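Local coordinates for protein acidocalcisomal pyrophosphatase (Trypanosoma cruzi, PDB 5CUV) that probably hydrolyses inorganic diphosphate to phosphate with the help of magnesium ions, at residues 49-53 with 75-79; 35-40 with 82-87. One frame throughout, in Å; residues are numbered along the deposited sequence.

Both interactions rest on helix 73-87: interaction 1 uses its first half and interaction 2 its second, with centres about 12 Å apart. Along the chain interaction 1 (49-53 with 75-79) is nested inside the loop closed by interaction 2 (35-40 with 82-87), so two pieces of chain before helix 60-66 both lie against helix 73-87, the later one on its earlier part, and Leu50 of the first contact packs against Arg82 of the second. They belong to the small, mostly helical N-terminal region, more than 40 Å from the centre of the chain and away from the malate and magnesium sites. Both also touch the second subunit, so this region forms part of an intersubunit surface.

Interaction 1: 49-53 with 75-79; sequences PLPEA and MEKRV
Leu50 pushes its two methyl groups between Met75 and Arg78, which stand almost one turn apart on helix 73-87. CD1 of Leu50 lies 3.7 Å from CE of Met75, present here as selenomethionine, and the two side chains meet nearly perpendicular. The other branch, CD2, rests along the aliphatic stem of Arg78, 3.5 Å from Arg78 CD, and looks more distantly towards CG2 of Val79. A branched leucine suits this place because its fork meets two neighbours at once.

Arg78 does double duty. With CG swung opposite the backbone N (chi1 -164°), its stem extends towards Leu50; a bend at chi3 (-87°) then turns one flat side of the guanidinium to Pro51. The proline CD sits over the centre of that planar group, 3.7 Å above its plane and 3.8 Å from Arg78 NE, a contact with one face that does not use the N-H edges. Pro51 is well placed in the first turn of helix 51-56, where no amide hydrogen is needed, and Leu50 before it occupies the N-cap.

Glu52 and Met75 run alongside one another, head to tail. The glutamate chain bends midway, which brings its CD 3.5 Å from Met75 CG and lays the carboxylate beside that carbon of the selenomethionine chain. Its OE2 remains 4.7 Å from Arg78 NH1, too far for a salt bridge, though the opposite charges may still favour the arrangement.

Helix 60-66 borders the contact: Leu63 touches both Glu52 and Met75, while Glu60 accepts a hydrogen bond from Leu50 N. Phe71, in the loop leading to helix 73-87, packs on Leu50, and Val79 meets Gly256 of the second subunit.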
loop_
_atom_site.group_PDB
_atom_site.type_symbol
_atom_site.label_atom_id
_atom_site.label_comp_id
_atom_site.label_asym_id
_atom_site.label_seq_id
_atom_site.Cartn_x
_atom_site.Cartn_y
_atom_site.Cartn_z
ATOM N N PRO A 49 47.850 -15.499 6.237
ATOM C CA PRO A 49 46.552 -15.730 6.859
ATOM C C PRO A 49 46.617 -16.788 7.960
ATOM O O PRO A 49 47.289 -17.803 7.829
ATOM C CB PRO A 49 45.665 -16.129 5.666
ATOM C CG PRO A 49 46.614 -16.789 4.763
ATOM C CD PRO A 49 47.826 -15.890 4.822
ATOM N N LEU A 50 45.921 -16.528 9.053
ATOM C CA LEU A 50 45.879 -17.451 10.158
ATOM C C LEU A 50 45.854 -18.884 9.604
ATOM O O LEU A 50 45.195 -19.163 8.608
ATOM C CB LEU A 50 44.632 -17.197 11.009
ATOM C CG LEU A 50 44.369 -15.806 11.562
ATOM C CD1 LEU A 50 43.245 -15.871 12.570
ATOM C CD2 LEU A 50 45.579 -15.289 12.243
ATOM N N PRO A 51 46.601 -19.807 10.234
ATOM C CA PRO A 51 46.593 -21.179 9.736
ATOM C C PRO A 51 45.199 -21.815 9.719
ATOM O O PRO A 51 44.827 -22.422 8.724
ATOM C CB PRO A 51 47.560 -21.898 10.683
ATOM C CG PRO A 51 47.450 -21.119 11.960
ATOM C CD PRO A 51 47.442 -19.691 11.441
ATOM N N GLU A 52 44.418 -21.685 10.790
ATOM C CA GLU A 52 43.091 -22.299 10.793
ATOM C C GLU A 52 42.243 -21.929 9.562
ATOM O O GLU A 52 41.414 -22.721 9.118
ATOM C CB GLU A 52 42.335 -22.008 12.110
ATOM C CG GLU A 52 42.627 -20.680 12.796
ATOM C CD GLU A 52 44.051 -20.556 13.432
ATOM O OE1 GLU A 52 44.409 -21.336 14.369
ATOM O OE2 GLU A 52 44.804 -19.646 12.983
ATOM N N ALA A 53 42.472 -20.745 8.998
ATOM C CA ALA A 53 41.753 -20.315 7.811
ATOM C C ALA A 53 42.277 -21.101 6.604
ATOM O O ALA A 53 41.524 -21.849 5.992
ATOM C CB ALA A 53 41.932 -18.831 7.610
HETATM N N MSE A 75 44.825 -17.470 18.306
HETATM C CA MSE A 75 44.392 -16.740 17.122
HETATM C C MSE A 75 44.345 -15.194 17.349
HETATM O O MSE A 75 44.725 -14.403 16.464
HETATM C CB MSE A 75 43.017 -17.252 16.693
HETATM C CG MSE A 75 43.032 -18.683 16.180
HETATM SE SE MSE A 75 41.306 -19.379 15.719
HETATM C CE MSE A 75 41.014 -18.345 14.092
ATOM N N GLU A 76 43.902 -14.746 18.522
ATOM C CA GLU A 76 43.899 -13.306 18.752
ATOM C C GLU A 76 45.344 -12.744 18.724
ATOM O O GLU A 76 45.591 -11.681 18.164
ATOM C CB GLU A 76 43.193 -13.031 20.074
ATOM C CG GLU A 76 41.697 -13.367 20.009
ATOM C CD GLU A 76 40.964 -13.123 21.337
ATOM O OE1 GLU A 76 41.298 -13.825 22.326
ATOM O OE2 GLU A 76 40.060 -12.230 21.393
ATOM N N LYS A 77 46.291 -13.497 19.279
ATOM C CA LYS A 77 47.694 -13.117 19.294
ATOM C C LYS A 77 48.192 -12.818 17.905
ATOM O O LYS A 77 48.779 -11.759 17.647
ATOM C CB LYS A 77 48.535 -14.255 19.842
ATOM C CG LYS A 77 50.029 -14.009 19.943
ATOM C CD LYS A 77 50.498 -14.548 21.294
ATOM C CE LYS A 77 52.008 -14.501 21.512
ATOM N NZ LYS A 77 52.745 -15.460 20.648
ATOM N N ARG A 78 47.970 -13.750 16.996
ATOM C CA ARG A 78 48.476 -13.550 15.662
ATOM C C ARG A 78 47.829 -12.330 15.004
ATOM O O ARG A 78 48.395 -11.718 14.091
ATOM C CB ARG A 78 48.299 -14.822 14.828
ATOM C CG ARG A 78 49.158 -14.797 13.569
ATOM C CD ARG A 78 48.964 -16.023 12.652
ATOM N NE ARG A 78 49.800 -17.200 12.959
ATOM C CZ ARG A 78 49.641 -18.011 14.009
ATOM N NH1 ARG A 78 48.669 -17.799 14.914
ATOM N NH2 ARG A 78 50.444 -19.068 14.135
ATOM N N VAL A 79 46.650 -11.955 15.485
ATOM C CA VAL A 79 45.976 -10.788 14.930
ATOM C C VAL A 79 46.526 -9.499 15.515
ATOM O O VAL A 79 46.821 -8.557 14.792
ATOM C CB VAL A 79 44.491 -10.834 15.202
ATOM C CG1 VAL A 79 43.848 -9.534 14.746
ATOM C CG2 VAL A 79 43.894 -12.035 14.488
#

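Interaction 2: 35-40 with 82-87; sequences YIGTGL and RMFSAF
An ST turn at Thr38 to Leu40 shapes the N-terminal loop where it lies along helix 73-87, setting Thr38 against Met83 and Leu40 against Ala86 and Phe87. The turn is closed by Leu40 N donating to Thr38 OG1 (3.2 Å). For that, the hydroxyl sits between the backbone N and the carbonyl carbon (chi1 66°), which leaves CG2 to face the helix, 3.8 Å from Ala86 CB. Threonine thus serves both needs, one branch polar and one apolar. Glycine suits position 39, since its backbone angles would press a CB against the preceding carbonyl.

Met83, present as selenomethionine, bends twice and runs antiparallel to the Thr38 side chain, its CE reaching the Thr38 backbone. Leu40 CD1 lies 3.7 Å from Ala86 CB, whose small side chain allows the loop close. The same methyl makes a CH-pi contact over one face of Phe87, 4.2 Å from the ring centroid.

One turn earlier on the helix than Ala86, Arg82 NH2 donates to Ile36 O (2.8 Å), meeting a lone pair in the carbonyl plane, the oxygen standing somewhat out of the guanidinium plane. The arginine chain is long enough to reach the loop and bends at chi3 (-58°), turning NH2 towards that oxygen.

Glu60 OE2, on helix 60-66, forms a salt bridge with the same NH2 and accepts from Ile36 N. At the other end, Tyr106 OH of helix 97-106 makes a hydrogen bond with Thr38 O and its ring meets that of Phe87, while Pro179 of the second subunit packs on Met83.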
loop_
_atom_site.group_PDB
_atom_site.type_symbol
_atom_site.label_atom_id
_atom_site.label_comp_id
_atom_site.label_asym_id
_atom_site.label_seq_id
_atom_site.Cartn_x
_atom_site.Cartn_y
_atom_site.Cartn_z
ATOM N N TYR A 35 40.967 -10.987 4.941
ATOM C CA TYR A 35 41.508 -11.173 6.269
ATOM C C TYR A 35 41.289 -9.974 7.156
ATOM O O TYR A 35 41.078 -8.892 6.684
ATOM C CB TYR A 35 42.986 -11.508 6.164
ATOM C CG TYR A 35 43.691 -10.719 5.097
ATOM C CD1 TYR A 35 43.774 -9.317 5.183
ATOM C CD2 TYR A 35 44.319 -11.364 4.021
ATOM C CE1 TYR A 35 44.479 -8.564 4.224
ATOM C CE2 TYR A 35 45.034 -10.620 3.047
ATOM C CZ TYR A 35 45.113 -9.218 3.164
ATOM O OH TYR A 35 45.869 -8.472 2.267
ATOM N N ILE A 36 41.322 -10.198 8.454
ATOM C CA ILE A 36 41.122 -9.159 9.440
ATOM C C ILE A 36 42.117 -8.028 9.211
ATOM O O ILE A 36 43.311 -8.236 9.225
ATOM C CB ILE A 36 41.328 -9.703 10.873
ATOM C CG1 ILE A 36 40.776 -11.124 11.000
ATOM C CG2 ILE A 36 40.695 -8.811 11.852
ATOM C CD1 ILE A 36 39.420 -11.332 10.408
ATOM N N GLY A 37 41.630 -6.820 9.002
ATOM C CA GLY A 37 42.545 -5.731 8.775
ATOM C C GLY A 37 42.736 -4.961 10.062
ATOM O O GLY A 37 41.999 -5.161 11.035
ATOM N N THR A 38 43.737 -4.078 10.048
ATOM C CA THR A 38 44.093 -3.217 11.166
ATOM C C THR A 38 43.368 -1.894 11.055
ATOM O O THR A 38 43.181 -1.224 12.052
ATOM C CB THR A 38 45.596 -2.876 11.168
ATOM O OG1 THR A 38 45.896 -2.073 10.009
ATOM C CG2 THR A 38 46.450 -4.152 11.153
ATOM N N GLY A 39 42.983 -1.502 9.850
ATOM C CA GLY A 39 42.317 -0.221 9.696
ATOM C C GLY A 39 43.247 0.963 9.414
ATOM O O GLY A 39 42.825 2.114 9.487
ATOM N N LEU A 40 44.504 0.678 9.087
ATOM C CA LEU A 40 45.513 1.683 8.769
ATOM C C LEU A 40 46.059 1.264 7.391
ATOM O O LEU A 40 45.979 0.085 7.023
ATOM C CB LEU A 40 46.638 1.632 9.815
ATOM C CG LEU A 40 46.284 1.500 11.309
ATOM C CD1 LEU A 40 47.536 1.145 12.075
ATOM C CD2 LEU A 40 45.683 2.790 11.863
ATOM N N ARG A 82 49.770 -8.549 14.131
ATOM C CA ARG A 82 49.701 -7.839 12.852
ATOM C C ARG A 82 49.306 -6.412 13.126
ATOM O O ARG A 82 49.649 -5.540 12.378
ATOM C CB ARG A 82 48.684 -8.457 11.866
ATOM C CG ARG A 82 48.864 -9.969 11.583
ATOM C CD ARG A 82 48.253 -10.361 10.256
ATOM N NE ARG A 82 46.818 -10.059 10.165
ATOM C CZ ARG A 82 45.885 -10.988 9.981
ATOM N NH1 ARG A 82 46.227 -12.268 9.860
ATOM N NH2 ARG A 82 44.607 -10.661 9.930
HETATM N N MSE A 83 48.589 -6.158 14.203
HETATM C CA MSE A 83 48.190 -4.794 14.498
HETATM C C MSE A 83 49.398 -4.039 14.974
HETATM O O MSE A 83 49.553 -2.834 14.673
HETATM C CB MSE A 83 47.100 -4.776 15.569
HETATM C CG MSE A 83 46.576 -3.384 15.883
HETATM SE SE MSE A 83 45.634 -2.546 14.437
HETATM C CE MSE A 83 43.978 -3.568 14.554
ATOM N N PHE A 84 50.255 -4.766 15.705
ATOM C CA PHE A 84 51.483 -4.220 16.287
ATOM C C PHE A 84 52.453 -3.775 15.250
ATOM O O PHE A 84 53.075 -2.728 15.377
ATOM C CB PHE A 84 52.197 -5.247 17.116
ATOM C CG PHE A 84 53.352 -4.695 17.874
ATOM C CD1 PHE A 84 53.155 -4.099 19.116
ATOM C CD2 PHE A 84 54.643 -4.782 17.356
ATOM C CE1 PHE A 84 54.228 -3.599 19.838
ATOM C CE2 PHE A 84 55.727 -4.283 18.064
ATOM C CZ PHE A 84 55.514 -3.690 19.315
ATOM N N SER A 85 52.592 -4.601 14.225
ATOM C CA SER A 85 53.517 -4.305 13.139
ATOM C C SER A 85 52.967 -3.134 12.327
ATOM O O SER A 85 53.715 -2.299 11.823
ATOM C CB SER A 85 53.709 -5.557 12.289
ATOM O OG SER A 85 54.591 -5.330 11.213
ATOM N N ALA A 86 51.650 -3.048 12.226
ATOM C CA ALA A 86 51.072 -1.943 11.481
ATOM C C ALA A 86 51.585 -0.657 12.111
ATOM O O ALA A 86 52.132 0.198 11.422
ATOM C CB ALA A 86 49.532 -1.973 11.535
ATOM N N PHE A 87 51.401 -0.540 13.424
ATOM C CA PHE A 87 51.803 0.637 14.177
ATOM C C PHE A 87 53.306 0.821 14.161
ATOM O O PHE A 87 53.808 1.903 14.434
ATOM C CB PHE A 87 51.288 0.527 15.606
ATOM C CG PHE A 87 49.921 1.152 15.820
ATOM C CD1 PHE A 87 49.782 2.536 15.931
ATOM C CD2 PHE A 87 48.777 0.352 15.920
ATOM C CE1 PHE A 87 48.528 3.105 16.144
ATOM C CE2 PHE A 87 47.515 0.902 16.128
ATOM C CZ PHE A 87 47.380 2.272 16.242
#